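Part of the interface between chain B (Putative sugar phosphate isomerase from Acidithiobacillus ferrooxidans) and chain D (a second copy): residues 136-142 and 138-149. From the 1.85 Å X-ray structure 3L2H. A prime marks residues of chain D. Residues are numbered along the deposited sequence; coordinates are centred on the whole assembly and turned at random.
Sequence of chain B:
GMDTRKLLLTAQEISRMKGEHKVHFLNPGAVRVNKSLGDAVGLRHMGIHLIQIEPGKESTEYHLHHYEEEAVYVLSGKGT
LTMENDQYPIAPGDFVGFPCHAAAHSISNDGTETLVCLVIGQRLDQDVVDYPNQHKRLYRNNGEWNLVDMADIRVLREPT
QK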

# COMPACT_ATOMS: atom_id res chain seq x y z
N LYS B 136 -1.75 9.43 -25.96
CA LYS B 136 -2.03 8.15 -25.31
C LYS B 136 -1.86 8.19 -23.79
O LYS B 136 -0.99 8.87 -23.29
CB LYS B 136 -1.12 7.05 -25.88
CG LYS B 136 -1.43 6.68 -27.35
CD LYS B 136 -0.41 5.79 -27.88
CE LYS B 136 -0.45 5.69 -29.44
NZ LYS B 136 -1.83 5.62 -29.97
N ARG B 137 -2.68 7.40 -23.12
CA ARG B 137 -2.59 7.20 -21.69
C ARG B 137 -2.39 5.71 -21.48
O ARG B 137 -3.13 4.90 -22.06
CB ARG B 137 -3.86 7.66 -20.98
CG ARG B 137 -3.86 7.35 -19.47
CD ARG B 137 -4.90 8.16 -18.72
NE ARG B 137 -4.45 9.53 -18.55
CZ ARG B 137 -5.15 10.47 -17.92
NH1 ARG B 137 -6.33 10.17 -17.37
NH2 ARG B 137 -4.68 11.69 -17.81
N LEU B 138 -1.41 5.37 -20.66
CA LEU B 138 -1.17 3.99 -20.27
C LEU B 138 -1.63 3.74 -18.82
O LEU B 138 -1.20 4.44 -17.94
CB LEU B 138 0.30 3.67 -20.34
CG LEU B 138 0.76 2.32 -19.79
CD1 LEU B 138 0.25 1.18 -20.63
CD2 LEU B 138 2.30 2.30 -19.68
N TYR B 139 -2.47 2.73 -18.61
CA TYR B 139 -2.88 2.34 -17.30
C TYR B 139 -2.16 1.03 -17.06
O TYR B 139 -2.33 0.09 -17.86
CB TYR B 139 -4.37 2.10 -17.25
CG TYR B 139 -5.25 3.26 -17.62
CD1 TYR B 139 -5.68 4.17 -16.67
CD2 TYR B 139 -5.69 3.41 -18.92
CE1 TYR B 139 -6.53 5.25 -17.05
CE2 TYR B 139 -6.48 4.46 -19.31
CZ TYR B 139 -6.93 5.36 -18.34
OH TYR B 139 -7.76 6.36 -18.76
N ARG B 140 -1.30 0.97 -16.04
CA ARG B 140 -0.58 -0.24 -15.74
C ARG B 140 -1.02 -0.73 -14.37
O ARG B 140 -0.91 -0.02 -13.39
CB ARG B 140 0.93 -0.03 -15.78
CG ARG B 140 1.68 -1.34 -15.62
CD ARG B 140 3.22 -1.17 -15.68
NE ARG B 140 3.73 -0.12 -14.85
CZ ARG B 140 3.85 -0.20 -13.53
NH1 ARG B 140 3.43 -1.28 -12.90
NH2 ARG B 140 4.30 0.83 -12.83
N ASN B 141 -1.53 -1.94 -14.34
CA ASN B 141 -2.19 -2.53 -13.18
C ASN B 141 -1.73 -3.95 -12.98
O ASN B 141 -2.28 -4.88 -13.54
CB ASN B 141 -3.73 -2.43 -13.38
CG ASN B 141 -4.21 -0.97 -13.24
OD1 ASN B 141 -3.95 -0.33 -12.20
ND2 ASN B 141 -4.86 -0.43 -14.26
N ASN B 142 -0.72 -4.10 -12.12
CA ASN B 142 -0.12 -5.41 -11.89
C ASN B 142 0.05 -6.27 -13.14
O ASN B 142 -0.53 -7.36 -13.23
CB ASN B 142 -1.00 -6.22 -10.96
CG ASN B 142 -0.87 -5.78 -9.53
OD1 ASN B 142 -0.11 -6.41 -8.77
ND2 ASN B 142 -1.51 -4.70 -9.15
N LEU D 138 -13.86 0.81 -16.12
CA LEU D 138 -13.68 2.03 -15.33
C LEU D 138 -12.36 1.94 -14.62
O LEU D 138 -12.12 0.96 -13.92
CB LEU D 138 -14.80 2.18 -14.28
CG LEU D 138 -14.58 3.29 -13.22
CD1 LEU D 138 -14.68 4.68 -13.93
CD2 LEU D 138 -15.56 3.17 -12.05
N TYR D 139 -11.51 2.92 -14.86
CA TYR D 139 -10.32 3.10 -14.11
C TYR D 139 -10.60 4.23 -13.12
O TYR D 139 -10.90 5.34 -13.54
CB TYR D 139 -9.14 3.47 -15.01
CG TYR D 139 -8.88 2.53 -16.18
CD1 TYR D 139 -8.08 1.39 -16.03
CD2 TYR D 139 -9.46 2.77 -17.42
CE1 TYR D 139 -7.83 0.58 -17.07
CE2 TYR D 139 -9.23 1.95 -18.47
CZ TYR D 139 -8.42 0.86 -18.31
OH TYR D 139 -8.20 0.04 -19.40
N ARG D 140 -10.54 3.94 -11.81
CA ARG D 140 -10.79 4.95 -10.81
C ARG D 140 -9.48 5.16 -10.05
O ARG D 140 -8.94 4.22 -9.50
CB ARG D 140 -11.90 4.55 -9.86
CG ARG D 140 -12.14 5.62 -8.81
CD ARG D 140 -13.34 5.28 -7.96
NE ARG D 140 -13.22 4.01 -7.28
CZ ARG D 140 -12.38 3.78 -6.27
NH1 ARG D 140 -11.55 4.72 -5.84
NH2 ARG D 140 -12.39 2.61 -5.70
N ASN D 141 -8.97 6.38 -10.14
CA ASN D 141 -7.65 6.72 -9.62
C ASN D 141 -7.67 7.99 -8.78
O ASN D 141 -7.66 9.09 -9.31
CB ASN D 141 -6.66 6.81 -10.82
CG ASN D 141 -6.36 5.42 -11.44
OD1 ASN D 141 -5.95 4.51 -10.72
ND2 ASN D 141 -6.58 5.26 -12.75
N ASN D 142 -7.73 7.84 -7.45
CA ASN D 142 -7.80 9.01 -6.54
C ASN D 142 -8.76 10.12 -7.02
O ASN D 142 -8.38 11.30 -7.19
CB ASN D 142 -6.42 9.58 -6.29
CG ASN D 142 -5.59 8.70 -5.38
OD1 ASN D 142 -5.51 8.97 -4.15
ND2 ASN D 142 -5.06 7.61 -5.90
N GLY D 143 -10.01 9.76 -7.26
CA GLY D 143 -10.94 10.82 -7.60
C GLY D 143 -11.11 11.07 -9.09
O GLY D 143 -12.13 11.65 -9.48
N GLU D 144 -10.11 10.70 -9.91
CA GLU D 144 -10.29 10.72 -11.35
C GLU D 144 -10.96 9.42 -11.84
O GLU D 144 -10.49 8.29 -11.58
CB GLU D 144 -8.97 10.96 -12.10
CG GLU D 144 -9.21 10.93 -13.61
CD GLU D 144 -8.11 11.59 -14.46
OE1 GLU D 144 -7.06 11.94 -13.86
OE2 GLU D 144 -8.27 11.68 -15.70
N TRP D 145 -12.07 9.56 -12.53
CA TRP D 145 -12.79 8.41 -13.08
C TRP D 145 -12.64 8.47 -14.59
O TRP D 145 -12.97 9.48 -15.23
CB TRP D 145 -14.27 8.41 -12.72
CG TRP D 145 -14.61 8.18 -11.25
CD1 TRP D 145 -13.94 8.62 -10.15
CD2 TRP D 145 -15.76 7.51 -10.77
NE1 TRP D 145 -14.62 8.24 -8.99
CE2 TRP D 145 -15.74 7.56 -9.37
CE3 TRP D 145 -16.82 6.86 -11.40
CZ2 TRP D 145 -16.73 6.97 -8.57
CZ3 TRP D 145 -17.83 6.29 -10.61
CH2 TRP D 145 -17.75 6.35 -9.21
N ASN D 146 -12.18 7.38 -15.17
CA ASN D 146 -12.00 7.29 -16.59
C ASN D 146 -12.75 6.05 -17.09
O ASN D 146 -12.34 4.94 -16.75
CB ASN D 146 -10.54 7.08 -16.93
CG ASN D 146 -9.64 8.31 -16.74
OD1 ASN D 146 -8.43 8.18 -17.01
ND2 ASN D 146 -10.19 9.48 -16.38
N LEU D 147 -13.78 6.23 -17.92
CA LEU D 147 -14.60 5.13 -18.43
C LEU D 147 -14.26 4.96 -19.88
O LEU D 147 -14.31 5.93 -20.63
CB LEU D 147 -16.08 5.41 -18.28
CG LEU D 147 -17.06 4.28 -18.54
CD1 LEU D 147 -16.90 3.14 -17.50
CD2 LEU D 147 -18.47 4.85 -18.57
N VAL D 148 -13.88 3.74 -20.25
CA VAL D 148 -13.35 3.43 -21.58
C VAL D 148 -14.06 2.21 -22.19
O VAL D 148 -14.17 1.19 -21.55
CB VAL D 148 -11.86 3.12 -21.48
CG1 VAL D 148 -11.24 2.87 -22.89
CG2 VAL D 148 -11.08 4.30 -20.75
N ASP D 149 -14.55 2.34 -23.42
CA ASP D 149 -15.06 1.20 -24.12
C ASP D 149 -13.96 0.16 -24.30
O ASP D 149 -12.83 0.46 -24.69
CB ASP D 149 -15.57 1.57 -25.52
CG ASP D 149 -16.78 2.47 -25.51
OD1 ASP D 149 -17.24 2.90 -24.42
OD2 ASP D 149 -17.26 2.79 -26.64
O HOH W 1 -5.67 13.21 -15.48
O HOH W 2 -5.68 2.50 -13.51

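The strand 136-141 of chain B lies across a β-hairpin of chain D at nearly a right angle: its direction makes 82° with strand 138-141′ and 101° with strand 144-149′, at axis separations of 10.2 and 11.7 Å. At such spacing no backbone pairing crosses the interface, and side chains do all the bridging. The hairpin is held internally by reciprocal backbone hydrogen bonds between Tyr139′ and Asn146′ (N to O, 2.9 Å each way) and closed by a type I′ turn from Asn141′ to Glu144′. Gly143′ (phi/psi 93/-23) suits that turn, since a CB there would jam against the preceding carbonyl.

Alternation along strand 136-141 sends Arg137, Tyr139 and Asn141 toward the partner, while Arg140 points away. Tyr139 and Tyr139′ adopt matching rotamers (chi1 -59° and -54°, both m; chi2 -89° and -86°), and their rings stack face to face, planes 4° apart and centroids 3.7 Å apart, with Tyr139 CD1 3.6 Å from Tyr139′ CG. The two asparagines also match, with chi1 at -71° in both. Their amides reach a shared water, which accepts from Asn141 ND2 at 3.1 Å and from Asn141′ ND2 at 3.0 Å.

Beyond the stack, the Tyr139 hydroxyl OH donates to Asn146′ OD1 at 2.6 Å. The same OD1 accepts from Arg137 NH1 at 2.9 Å, an arrangement consistent with chi2 near 180° in Asn146′, which turns ND2 back to its own strand: it donates to Trp145′ O and to Glu144′ OE2, both at 3.0 Å. Arg137, extended through chi1 and chi2 (both t) before bending at chi3 (-76°, m), places NH1 3.0 Å from Glu144′ OE2 in a salt bridge with a 158° hydrogen-bond angle. Both acceptors lie near the guanidinium plane, where its N-H bonds point. A second water links Arg137 NH2 (3.0 Å) to Glu144′ OE1 (2.5 Å).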